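Local coordinates for protein SsfX3 (Streptomyces sp. SF2575, PDB 3SKV) that probably transfers a salicylyl group in a tetracycline biosynthetic pathway, pairing a GDSL/SGNH-type acyltransferase domain with a jelly-roll domain, at residues A[336-341]-A[365-370]; A[191-196]-A[249-254]; A[200-205]-A[359-364]; A[78-83]-A[162-167]. The protein carries 1 engineered substitution. All blocks are in the same frame, centred on the assembly; numbering follows the deposited sequence.

Contact 1: A[336-341]-A[365-370]; sequences MRVWGP and EIFAES
The polar part of this contact is one bond: the hydroxyl of Ser-370 donates to the backbone carbonyl of Val-338, with OG and O 2.9 Å apart. The donor lies in the carbonyl plane, on one lone pair, at a C=O...OG angle of 117°. Ser-370 OG gets there by standing opposite its own backbone N (chi1 -169°). A second donor, Arg-343, also reaches Val-338 O, so this carbonyl at the end of helix 335-338 is satisfied twice.

That short helix follows the last strand of the parallel sheet of the GDSL/SGNH domain, and the contact pins it to the long helix 361-377.

Apolar packing centres on Phe-367. Val-338 CG1 sits over one face of its ring, 4.1 Å from the centroid and displaced toward the CE1 and CZ rim, a CH-pi contact. Trp-339 meets the CD2-CE2 side of the ring obliquely: its CE3 lies 3.5 Å from Phe-367 CD2, its CB is 3.7 Å from Phe-367 CE2, and the two six-membered rings are inclined at 37°.

Beyond the pair, Tyr-348 takes the indole NE1 of Trp-339 in a hydrogen bond, and Trp-208 packs against Phe-367. Arg-337 forms a salt bridge with Glu-374 farther along the same long helix.

Contact 2: A[191-196]-A[249-254]; sequences YGDSIC and SLRVGT
Asp-193 and Arg-251 form a buried salt bridge. Arg-251 NE donates almost straight to Asp-193 OD1 (2.7 Å, 173°), on the syn side of that oxygen but somewhat above the carboxylate plane, while the oxygen stays close to the guanidinium plane. The second limb, from Arg-251 NH2 to Asp-193 OD2, is weak at 3.5 Å; the carboxylate and guanidinium planes are 42° apart. A bend in the arginine chain (chi3 -28°) turns NE to the carboxylate.

Behind this pair runs the parallel pairing of the strands: Tyr-191 N to Ser-249 O is 2.8 Å, Arg-251 N to Tyr-191 O 2.9 Å, and Asp-193 N to Arg-251 O 3.0 Å. Gly-192 is required here, since a CB would collide with Arg-251 O. Tyr-191 CB rests 3.7 Å from Leu-250 CD2, and its ring reaches Val-252 CG1.

Gly-192, Asp-193 and Ser-194 spell the GDS signature of the GDSL family, whose serine is the usual nucleophile; Ser-194 probably plays that part. His-190 holds Asp-193 OD2 from the second shell.

The strands are neighbours within the five-stranded parallel sheet. Strand 286-290 continues it beyond 247-252, helix 208-216 sends Trp-208 against the salt bridge, and helix 361-377 contributes Phe-367 beside Arg-251.

Contact 3: A[200-205]-A[359-364]; sequences GAASPS and PNAVGH
The methyl of Ala-201 lies squarely over the imidazole of His-364, its CB 3.9 Å from the ring centroid and only 8° off the normal, a CH-pi contact on one face. The imidazole is placed for this by its first torsion: CG stands opposite the carbonyl carbon, beside the backbone N (chi1 -84°). Both ring nitrogens are held, NE2 donating to Arg-199 O and ND1 accepting from Trp-208 N, which fixes the ring's rotation. A leucine at His-364 would probably leave Arg-199 O and Trp-208 N without their mates, losing the ties that hold the loop and the start of helix 208-216 to helix 361-377.

The loop 200-205, which follows strand 187-192 and the GDS motif in the chain, thereby lies against the start of helix 361-377. Asn-360 is the N-cap of that helix: with CG between its backbone N and carbonyl carbon (chi1 50°), OD1 turns back to accept from Gly-363 N at 2.8 Å, in the carbonyl plane, while ND2 is taken by Glu-346 O.

Closer to the backbone, Gly-200 CA makes a C-H...O contact with Pro-359 O (3.4 Å), where any side chain would clash. The methyls of Ala-202 and Ala-361 meet with their CB atoms 3.9 Å apart. One water bridges Ala-202 N (3.2 Å) and Ala-361 O (3.0 Å).

Contact 4: A[78-83]-A[162-167]; sequences RLAQTS and LLQFRL
Leu-163 O receives the backbone N of Thr-82 at 3.0 Å, a fairly straight bond (162°) whose donor is tilted 20° from the carbonyl plane. The same oxygen takes a C-H...O contact from Gln-81 CA at 3.2 Å. In a second such contact, Gln-164 CA approaches Ala-80 O, which also has a water 2.8 Å away that lies 3.0 Å from Phe-165 O.

Gln-81 runs out along the chain at 162-163. With CG opposite its carbonyl carbon (chi1 -76°) and the chain extended beyond, its CG packs 3.8 Å from Leu-163 C and its amide CD lies 4.0 Å from Leu-162 O. Replacing Gln-81 by glycine would probably uncover the Leu-162 and Leu-163 backbone and open a gap beside it. Ala-80 CB packs on the aliphatic part of Gln-164, 3.8 Å from its CG, while Thr-82 OG1 comes 3.5 Å from Phe-165 CB and is itself hydrogen-bonded to Pro-160 O.

Strand 164-172, paired with strand 96-103, belongs to the jelly-roll domain, and the loop 78-83 joins helix 67-70 to strand 86-91. One conventional hydrogen bond links the segments directly; C-H...O contacts, a shared water, the Thr-82 packing and the aliphatic parts of the two glutamines make up the rest of the contact.

How the contacts relate
Contacts 1, 2 and 3 gather in the SGNH domain, whereas contact 4 belongs to the jelly-roll domain, its centre about 27 Å from that of contact 1. Helix 361-377 serves both contacts 1 and 3, and Trp-339 CZ3 packs 3.6 Å from Gly-363 O between them. Phe-367 CZ of contact 1 lies 3.6 Å from Arg-251 NH2 of contact 2, tying the helix packing to the salt bridge beside the GDS motif. One meeting point of the domains is Cys-196, two residues past the probable nucleophile Ser-194: its CB lies 3.5 Å from Leu-162 CD2 of contact 4. A glycerol, probably from crystallisation, sits about 3 Å from the Ala-361 side chain of contact 3.

Contact 1: A[336-341]-A[365-370]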
loop_
_atom_site.group_PDB
_atom_site.type_symbol
_atom_site.label_atom_id
_atom_site.label_comp_id
_atom_site.label_asym_id
_atom_site.label_seq_id
_atom_site.Cartn_x
_atom_site.Cartn_y
_atom_site.Cartn_z
ATOM N N MET A 336 -15.387 -10.589 6.273
ATOM C CA MET A 336 -15.496 -11.865 6.988
ATOM C C MET A 336 -15.232 -13.010 6.006
ATOM O O MET A 336 -14.811 -14.080 6.434
ATOM C CB MET A 336 -16.883 -12.041 7.629
ATOM C CG MET A 336 -17.272 -10.899 8.545
ATOM S SD MET A 336 -16.305 -10.817 10.070
ATOM C CE MET A 336 -17.315 -11.834 11.111
ATOM N N ARG A 337 -15.459 -12.790 4.691
ATOM C CA ARG A 337 -15.129 -13.812 3.670
ATOM C C ARG A 337 -13.638 -13.714 3.332
ATOM O O ARG A 337 -12.978 -14.741 3.169
ATOM C CB ARG A 337 -16.012 -13.713 2.416
ATOM C CG ARG A 337 -17.484 -14.023 2.720
ATOM C CD ARG A 337 -18.344 -14.112 1.468
ATOM N NE ARG A 337 -17.727 -14.986 0.469
ATOM C CZ ARG A 337 -17.856 -16.309 0.456
ATOM N NH1 ARG A 337 -18.623 -16.916 1.352
ATOM N NH2 ARG A 337 -17.229 -17.035 -0.463
ATOM N N VAL A 338 -13.082 -12.490 3.339
ATOM C CA VAL A 338 -11.652 -12.303 3.105
ATOM C C VAL A 338 -10.807 -12.763 4.313
ATOM O O VAL A 338 -9.880 -13.555 4.152
ATOM C CB VAL A 338 -11.287 -10.910 2.508
ATOM C CG1 VAL A 338 -9.782 -10.732 2.336
ATOM C CG2 VAL A 338 -11.965 -10.726 1.161
ATOM N N TRP A 339 -11.164 -12.319 5.508
ATOM C CA TRP A 339 -10.445 -12.663 6.718
ATOM C C TRP A 339 -11.428 -12.707 7.886
ATOM O O TRP A 339 -11.678 -11.691 8.529
ATOM C CB TRP A 339 -9.348 -11.602 6.940
ATOM C CG TRP A 339 -8.430 -11.908 8.079
ATOM C CD1 TRP A 339 -8.590 -11.543 9.379
ATOM C CD2 TRP A 339 -7.214 -12.668 8.019
ATOM N NE1 TRP A 339 -7.543 -12.017 10.139
ATOM C CE2 TRP A 339 -6.670 -12.691 9.325
ATOM C CE3 TRP A 339 -6.527 -13.334 6.984
ATOM C CZ2 TRP A 339 -5.466 -13.336 9.626
ATOM C CZ3 TRP A 339 -5.326 -13.950 7.277
ATOM C CH2 TRP A 339 -4.811 -13.956 8.588
ATOM N N GLY A 340 -12.004 -13.868 8.134
ATOM C CA GLY A 340 -13.004 -14.025 9.185
ATOM C C GLY A 340 -12.529 -14.608 10.502
ATOM O O GLY A 340 -11.317 -14.808 10.702
ATOM N N PRO A 341 -13.510 -14.919 11.403
ATOM C CA PRO A 341 -13.176 -15.473 12.729
ATOM C C PRO A 341 -12.566 -16.872 12.724
ATOM O O PRO A 341 -11.916 -17.265 13.698
ATOM C CB PRO A 341 -14.523 -15.465 13.474
ATOM C CG PRO A 341 -15.435 -14.611 12.661
ATOM C CD PRO A 341 -14.974 -14.737 11.260
ATOM N N GLU A 365 0.148 -14.305 2.789
ATOM C CA GLU A 365 -0.070 -15.102 1.567
ATOM C C GLU A 365 -1.510 -15.555 1.466
ATOM O O GLU A 365 -2.080 -15.468 0.388
ATOM C CB GLU A 365 0.870 -16.297 1.476
ATOM C CG GLU A 365 2.276 -15.914 1.089
ATOM C CD GLU A 365 3.250 -17.069 1.154
ATOM O OE1 GLU A 365 3.314 -17.841 0.171
ATOM O OE2 GLU A 365 3.952 -17.205 2.183
ATOM N N ILE A 366 -2.099 -16.018 2.583
ATOM C CA ILE A 366 -3.490 -16.467 2.675
ATOM C C ILE A 366 -4.451 -15.307 2.369
ATOM O O ILE A 366 -5.371 -15.474 1.560
ATOM C CB ILE A 366 -3.768 -17.147 4.054
ATOM C CG1 ILE A 366 -2.841 -18.363 4.329
ATOM C CG2 ILE A 366 -5.255 -17.485 4.258
ATOM C CD1 ILE A 366 -2.836 -19.433 3.329
ATOM N N PHE A 367 -4.225 -14.140 3.017
ATOM C CA PHE A 367 -5.012 -12.917 2.830
ATOM C C PHE A 367 -5.063 -12.536 1.331
ATOM O O PHE A 367 -6.147 -12.250 0.798
ATOM C CB PHE A 367 -4.421 -11.755 3.666
ATOM C CG PHE A 367 -5.367 -10.588 3.869
ATOM C CD1 PHE A 367 -5.619 -9.685 2.845
ATOM C CD2 PHE A 367 -6.035 -10.411 5.075
ATOM C CE1 PHE A 367 -6.531 -8.631 3.022
ATOM C CE2 PHE A 367 -6.918 -9.336 5.262
ATOM C CZ PHE A 367 -7.169 -8.459 4.236
ATOM N N ALA A 368 -3.899 -12.593 0.656
ATOM C CA ALA A 368 -3.715 -12.262 -0.750
ATOM C C ALA A 368 -4.524 -13.165 -1.678
ATOM O O ALA A 368 -5.218 -12.649 -2.562
ATOM C CB ALA A 368 -2.231 -12.310 -1.119
ATOM N N GLU A 369 -4.436 -14.500 -1.488
ATOM C CA GLU A 369 -5.116 -15.517 -2.291
ATOM C C GLU A 369 -6.618 -15.400 -2.028
ATOM O O GLU A 369 -7.415 -15.448 -2.970
ATOM C CB GLU A 369 -4.597 -16.912 -1.910
ATOM C CG GLU A 369 -3.907 -17.741 -2.989
ATOM C CD GLU A 369 -2.651 -17.214 -3.670
ATOM O OE1 GLU A 369 -2.798 -16.253 -4.460
ATOM O OE2 GLU A 369 -1.608 -17.909 -3.631
ATOM N N SER A 370 -6.988 -15.165 -0.759
ATOM C CA SER A 370 -8.372 -14.996 -0.340
ATOM C C SER A 370 -9.032 -13.763 -0.982
ATOM O O SER A 370 -10.180 -13.843 -1.431
ATOM C CB SER A 370 -8.461 -14.951 1.184
ATOM O OG SER A 370 -9.811 -15.048 1.609
#

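Contact 2: A[191-196]-A[249-254]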
loop_
_atom_site.group_PDB
_atom_site.type_symbol
_atom_site.label_atom_id
_atom_site.label_comp_id
_atom_site.label_asym_id
_atom_site.label_seq_id
_atom_site.Cartn_x
_atom_site.Cartn_y
_atom_site.Cartn_z
ATOM N N TYR A 191 -7.597 1.500 -0.870
ATOM C CA TYR A 191 -7.765 2.464 0.220
ATOM C C TYR A 191 -8.396 1.801 1.441
ATOM O O TYR A 191 -9.292 0.988 1.308
ATOM C CB TYR A 191 -8.631 3.653 -0.255
ATOM C CG TYR A 191 -9.022 4.616 0.839
ATOM C CD1 TYR A 191 -8.162 5.633 1.241
ATOM C CD2 TYR A 191 -10.251 4.511 1.480
ATOM C CE1 TYR A 191 -8.496 6.493 2.286
ATOM C CE2 TYR A 191 -10.603 5.378 2.515
ATOM C CZ TYR A 191 -9.721 6.364 2.915
ATOM O OH TYR A 191 -10.081 7.252 3.893
ATOM N N GLY A 192 -7.973 2.200 2.616
ATOM C CA GLY A 192 -8.585 1.713 3.846
ATOM C C GLY A 192 -7.741 0.847 4.759
ATOM O O GLY A 192 -6.509 0.851 4.687
ATOM N N ASP A 193 -8.439 0.131 5.658
ATOM C CA ASP A 193 -7.926 -0.756 6.712
ATOM C C ASP A 193 -7.478 0.013 7.962
ATOM O O ASP A 193 -7.078 1.178 7.887
ATOM C CB ASP A 193 -6.841 -1.735 6.196
ATOM C CG ASP A 193 -7.379 -2.767 5.219
ATOM O OD1 ASP A 193 -8.197 -3.625 5.651
ATOM O OD2 ASP A 193 -6.959 -2.742 4.029
ATOM N N SER A 194 -7.541 -0.648 9.105
ATOM C CA SER A 194 -7.169 -0.036 10.383
ATOM C C SER A 194 -5.754 -0.385 10.836
ATOM O O SER A 194 -5.292 0.117 11.877
ATOM C CB SER A 194 -8.207 -0.349 11.458
ATOM O OG SER A 194 -8.559 -1.717 11.405
ATOM N N ILE A 195 -5.041 -1.177 10.001
ATOM C CA ILE A 195 -3.668 -1.619 10.273
ATOM C C ILE A 195 -2.673 -1.301 9.175
ATOM O O ILE A 195 -3.032 -1.244 8.002
ATOM C CB ILE A 195 -3.571 -3.122 10.668
ATOM C CG1 ILE A 195 -4.111 -4.051 9.552
ATOM C CG2 ILE A 195 -4.177 -3.387 12.068
ATOM C CD1 ILE A 195 -3.675 -5.500 9.628
ATOM N N CYS A 196 -1.395 -1.190 9.567
ATOM C CA CYS A 196 -0.272 -1.018 8.666
ATOM C C CYS A 196 -0.032 -2.383 8.056
ATOM O O CYS A 196 0.068 -3.389 8.775
ATOM C CB CYS A 196 0.954 -0.525 9.425
ATOM S SG CYS A 196 0.646 0.927 10.470
ATOM N N SER A 249 -10.415 -0.532 -4.701
ATOM C CA SER A 249 -10.944 -1.257 -3.543
ATOM C C SER A 249 -10.813 -0.394 -2.329
ATOM O O SER A 249 -9.768 0.224 -2.115
ATOM C CB SER A 249 -10.284 -2.628 -3.353
ATOM O OG SER A 249 -8.867 -2.625 -3.374
ATOM N N LEU A 250 -11.924 -0.280 -1.581
ATOM C CA LEU A 250 -12.055 0.514 -0.363
ATOM C C LEU A 250 -12.494 -0.373 0.783
ATOM O O LEU A 250 -13.548 -1.000 0.680
ATOM C CB LEU A 250 -13.129 1.632 -0.549
ATOM C CG LEU A 250 -13.150 2.451 -1.869
ATOM C CD1 LEU A 250 -14.374 3.303 -1.929
ATOM C CD2 LEU A 250 -11.906 3.341 -2.012
ATOM N N ARG A 251 -11.741 -0.403 1.880
ATOM C CA ARG A 251 -12.171 -1.163 3.057
ATOM C C ARG A 251 -12.288 -0.236 4.231
ATOM O O ARG A 251 -11.310 0.369 4.659
ATOM C CB ARG A 251 -11.299 -2.363 3.377
ATOM C CG ARG A 251 -12.178 -3.481 3.907
ATOM C CD ARG A 251 -11.468 -4.612 4.609
ATOM N NE ARG A 251 -10.114 -4.772 4.122
ATOM C CZ ARG A 251 -9.770 -5.481 3.061
ATOM N NH1 ARG A 251 -10.688 -6.153 2.376
ATOM N NH2 ARG A 251 -8.509 -5.525 2.674
ATOM N N VAL A 252 -13.506 -0.048 4.697
ATOM C CA VAL A 252 -13.810 0.906 5.778
ATOM C C VAL A 252 -14.787 0.350 6.806
ATOM O O VAL A 252 -15.366 -0.709 6.575
ATOM C CB VAL A 252 -14.298 2.258 5.173
ATOM C CG1 VAL A 252 -13.153 2.960 4.431
ATOM C CG2 VAL A 252 -15.507 2.050 4.232
ATOM N N GLY A 253 -14.976 1.073 7.913
ATOM C CA GLY A 253 -15.876 0.701 8.991
ATOM C C GLY A 253 -15.249 0.795 10.369
ATOM O O GLY A 253 -15.523 1.742 11.108
ATOM N N THR A 254 -14.392 -0.169 10.714
ATOM C CA THR A 254 -13.707 -0.320 12.010
ATOM C C THR A 254 -12.910 0.869 12.498
ATOM O O THR A 254 -13.037 1.221 13.664
ATOM C CB THR A 254 -12.980 -1.670 12.114
ATOM O OG1 THR A 254 -13.979 -2.680 11.981
ATOM C CG2 THR A 254 -12.245 -1.863 13.462
#

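Contact 3: A[200-205]-A[359-364]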
loop_
_atom_site.group_PDB
_atom_site.type_symbol
_atom_site.label_atom_id
_atom_site.label_comp_id
_atom_site.label_asym_id
_atom_site.label_seq_id
_atom_site.Cartn_x
_atom_site.Cartn_y
_atom_site.Cartn_z
ATOM N N GLY A 200 4.283 -7.842 9.900
ATOM C CA GLY A 200 4.209 -9.299 9.814
ATOM C C GLY A 200 4.588 -9.854 8.453
ATOM O O GLY A 200 4.805 -11.060 8.318
ATOM N N ALA A 201 4.676 -8.992 7.426
ATOM C CA ALA A 201 5.075 -9.480 6.109
ATOM C C ALA A 201 6.573 -9.854 6.146
ATOM O O ALA A 201 7.365 -9.252 6.896
ATOM C CB ALA A 201 4.791 -8.433 5.038
ATOM N N ALA A 202 6.936 -10.899 5.388
ATOM C CA ALA A 202 8.313 -11.387 5.313
ATOM C C ALA A 202 9.263 -10.274 4.836
ATOM O O ALA A 202 10.350 -10.104 5.397
ATOM C CB ALA A 202 8.380 -12.595 4.391
ATOM N N SER A 203 8.823 -9.483 3.854
ATOM C CA SER A 203 9.594 -8.379 3.272
ATOM C C SER A 203 8.640 -7.475 2.454
ATOM O O SER A 203 7.494 -7.891 2.247
ATOM C CB SER A 203 10.730 -8.943 2.412
ATOM O OG SER A 203 10.277 -9.762 1.345
ATOM N N PRO A 204 9.049 -6.264 1.958
ATOM C CA PRO A 204 8.069 -5.390 1.236
ATOM C C PRO A 204 7.310 -5.955 0.036
ATOM O O PRO A 204 6.184 -5.523 -0.222
ATOM C CB PRO A 204 8.886 -4.147 0.856
ATOM C CG PRO A 204 10.045 -4.154 1.789
ATOM C CD PRO A 204 10.349 -5.572 2.132
ATOM N N SER A 205 7.935 -6.877 -0.732
ATOM C CA SER A 205 7.286 -7.465 -1.904
ATOM C C SER A 205 6.401 -8.639 -1.469
ATOM O O SER A 205 5.730 -9.256 -2.303
ATOM C CB SER A 205 8.315 -7.895 -2.949
ATOM O OG SER A 205 9.107 -8.968 -2.467
ATOM N N PRO A 359 -1.419 -10.250 10.373
ATOM C CA PRO A 359 -1.070 -11.581 9.842
ATOM C C PRO A 359 0.459 -11.757 9.808
ATOM O O PRO A 359 1.199 -10.778 9.697
ATOM C CB PRO A 359 -1.611 -11.558 8.409
ATOM C CG PRO A 359 -2.455 -10.326 8.298
ATOM C CD PRO A 359 -1.902 -9.360 9.292
ATOM N N ASN A 360 0.928 -13.005 9.932
ATOM C CA ASN A 360 2.347 -13.315 9.855
ATOM C C ASN A 360 2.702 -13.500 8.345
ATOM O O ASN A 360 1.849 -13.226 7.487
ATOM C CB ASN A 360 2.706 -14.540 10.711
ATOM C CG ASN A 360 1.844 -15.738 10.490
ATOM O OD1 ASN A 360 1.396 -16.053 9.369
ATOM N ND2 ASN A 360 1.654 -16.470 11.561
ATOM N N ALA A 361 3.940 -13.937 8.015
ATOM C CA ALA A 361 4.333 -14.114 6.617
ATOM C C ALA A 361 3.342 -15.053 5.844
ATOM O O ALA A 361 2.876 -14.664 4.774
ATOM C CB ALA A 361 5.764 -14.615 6.527
ATOM N N VAL A 362 2.942 -16.230 6.425
ATOM C CA VAL A 362 1.981 -17.148 5.802
ATOM C C VAL A 362 0.596 -16.465 5.725
ATOM O O VAL A 362 -0.048 -16.518 4.667
ATOM C CB VAL A 362 1.966 -18.545 6.468
ATOM C CG1 VAL A 362 0.734 -19.365 6.086
ATOM C CG2 VAL A 362 3.225 -19.312 6.118
ATOM N N GLY A 363 0.208 -15.772 6.813
ATOM C CA GLY A 363 -1.036 -15.012 6.899
ATOM C C GLY A 363 -1.224 -14.003 5.771
ATOM O O GLY A 363 -2.335 -13.885 5.224
ATOM N N HIS A 364 -0.125 -13.287 5.396
ATOM C CA HIS A 364 -0.106 -12.326 4.282
ATOM C C HIS A 364 -0.352 -13.054 2.934
ATOM O O HIS A 364 -1.062 -12.525 2.081
ATOM C CB HIS A 364 1.200 -11.512 4.247
ATOM C CG HIS A 364 1.189 -10.324 5.158
ATOM N ND1 HIS A 364 0.688 -9.091 4.740
ATOM C CD2 HIS A 364 1.614 -10.211 6.438
ATOM C CE1 HIS A 364 0.808 -8.289 5.777
ATOM N NE2 HIS A 364 1.371 -8.916 6.819
HETATM O O HOH W 1 4.614 -12.407 3.735
#

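Contact 4: A[78-83]-A[162-167]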
loop_
_atom_site.group_PDB
_atom_site.type_symbol
_atom_site.label_atom_id
_atom_site.label_comp_id
_atom_site.label_asym_id
_atom_site.label_seq_id
_atom_site.Cartn_x
_atom_site.Cartn_y
_atom_site.Cartn_z
ATOM N N ARG A 78 3.236 10.095 7.618
ATOM C CA ARG A 78 2.611 8.849 7.145
ATOM C C ARG A 78 2.457 8.826 5.611
ATOM O O ARG A 78 2.605 7.764 5.011
ATOM C CB ARG A 78 1.238 8.612 7.817
ATOM C CG ARG A 78 1.309 8.441 9.336
ATOM C CD ARG A 78 -0.038 8.698 10.002
ATOM N NE ARG A 78 -0.884 7.501 10.064
ATOM C CZ ARG A 78 -1.514 7.080 11.158
ATOM N NH1 ARG A 78 -1.398 7.749 12.300
ATOM N NH2 ARG A 78 -2.263 5.985 11.122
ATOM N N LEU A 79 2.196 10.004 4.985
ATOM C CA LEU A 79 2.049 10.158 3.534
ATOM C C LEU A 79 3.349 9.858 2.758
ATOM O O LEU A 79 3.268 9.462 1.586
ATOM C CB LEU A 79 1.565 11.577 3.198
ATOM C CG LEU A 79 0.061 11.939 3.290
ATOM C CD1 LEU A 79 -0.857 10.748 3.545
ATOM C CD2 LEU A 79 -0.178 13.124 4.193
ATOM N N ALA A 80 4.533 10.074 3.403
ATOM C CA ALA A 80 5.861 9.838 2.822
ATOM C C ALA A 80 6.430 8.455 3.126
ATOM O O ALA A 80 7.536 8.130 2.685
ATOM C CB ALA A 80 6.849 10.932 3.235
ATOM N N GLN A 81 5.678 7.618 3.821
ATOM C CA GLN A 81 6.121 6.245 4.083
ATOM C C GLN A 81 5.939 5.471 2.795
ATOM O O GLN A 81 4.867 5.524 2.181
ATOM C CB GLN A 81 5.387 5.620 5.256
ATOM C CG GLN A 81 5.903 6.150 6.594
ATOM C CD GLN A 81 5.075 5.684 7.765
ATOM O OE1 GLN A 81 4.262 4.749 7.671
ATOM N NE2 GLN A 81 5.256 6.356 8.894
ATOM N N THR A 82 7.031 4.856 2.332
ATOM C CA THR A 82 7.166 4.216 1.021
ATOM C C THR A 82 6.507 2.830 0.825
ATOM O O THR A 82 6.948 2.035 -0.018
ATOM C CB THR A 82 8.582 4.358 0.530
ATOM O OG1 THR A 82 9.433 3.769 1.502
ATOM C CG2 THR A 82 8.974 5.807 0.311
ATOM N N SER A 83 5.397 2.604 1.537
ATOM C CA SER A 83 4.603 1.386 1.495
ATOM C C SER A 83 3.928 1.182 0.117
ATOM O O SER A 83 3.141 2.026 -0.342
ATOM C CB SER A 83 3.565 1.422 2.607
ATOM O OG SER A 83 3.199 0.095 2.936
ATOM N N LEU A 162 7.276 0.694 6.452
ATOM C CA LEU A 162 6.900 1.551 7.589
ATOM C C LEU A 162 7.883 2.717 7.818
ATOM O O LEU A 162 8.007 3.232 8.942
ATOM C CB LEU A 162 6.764 0.666 8.854
ATOM C CG LEU A 162 5.805 -0.534 8.717
ATOM C CD1 LEU A 162 6.205 -1.698 9.636
ATOM C CD2 LEU A 162 4.349 -0.097 8.855
ATOM N N LEU A 163 8.559 3.138 6.737
ATOM C CA LEU A 163 9.608 4.133 6.763
ATOM C C LEU A 163 9.480 5.147 5.651
ATOM O O LEU A 163 8.988 4.833 4.571
ATOM C CB LEU A 163 10.915 3.369 6.482
ATOM C CG LEU A 163 11.892 2.961 7.598
ATOM C CD1 LEU A 163 11.216 2.347 8.799
ATOM C CD2 LEU A 163 12.876 1.963 7.052
ATOM N N GLN A 164 10.065 6.322 5.865
ATOM C CA GLN A 164 10.221 7.326 4.818
ATOM C C GLN A 164 11.583 6.993 4.177
ATOM O O GLN A 164 12.570 6.812 4.884
ATOM C CB GLN A 164 10.227 8.742 5.394
ATOM C CG GLN A 164 8.887 9.164 5.954
ATOM C CD GLN A 164 8.934 10.550 6.557
ATOM O OE1 GLN A 164 9.649 11.452 6.100
ATOM N NE2 GLN A 164 8.105 10.772 7.554
ATOM N N PHE A 165 11.620 6.830 2.876
ATOM C CA PHE A 165 12.849 6.457 2.161
ATOM C C PHE A 165 13.176 7.516 1.111
ATOM O O PHE A 165 12.323 7.815 0.284
ATOM C CB PHE A 165 12.656 5.089 1.487
ATOM C CG PHE A 165 13.881 4.517 0.804
ATOM C CD1 PHE A 165 14.760 3.685 1.497
ATOM C CD2 PHE A 165 14.111 4.750 -0.550
ATOM C CE1 PHE A 165 15.862 3.129 0.860
ATOM C CE2 PHE A 165 15.223 4.206 -1.188
ATOM C CZ PHE A 165 16.082 3.381 -0.489
ATOM N N ARG A 166 14.385 8.092 1.153
ATOM C CA ARG A 166 14.829 9.128 0.204
ATOM C C ARG A 166 16.033 8.602 -0.562
ATOM O O ARG A 166 16.787 7.806 -0.010
ATOM C CB ARG A 166 15.187 10.464 0.925
ATOM C CG ARG A 166 14.207 10.825 2.026
ATOM C CD ARG A 166 14.152 12.281 2.409
ATOM N NE ARG A 166 13.292 12.451 3.586
ATOM C CZ ARG A 166 13.730 12.656 4.828
ATOM N NH1 ARG A 166 15.032 12.711 5.079
ATOM N NH2 ARG A 166 12.868 12.808 5.825
ATOM N N LEU A 167 16.230 9.023 -1.819
ATOM C CA LEU A 167 17.387 8.584 -2.627
ATOM C C LEU A 167 18.150 9.807 -3.061
ATOM O O LEU A 167 17.550 10.832 -3.399
ATOM C CB LEU A 167 17.018 7.894 -3.958
ATOM C CG LEU A 167 16.038 6.769 -4.076
ATOM C CD1 LEU A 167 14.564 7.292 -3.997
ATOM C CD2 LEU A 167 16.259 6.057 -5.427
HETATM O O HOH W 2 9.892 9.111 1.524
#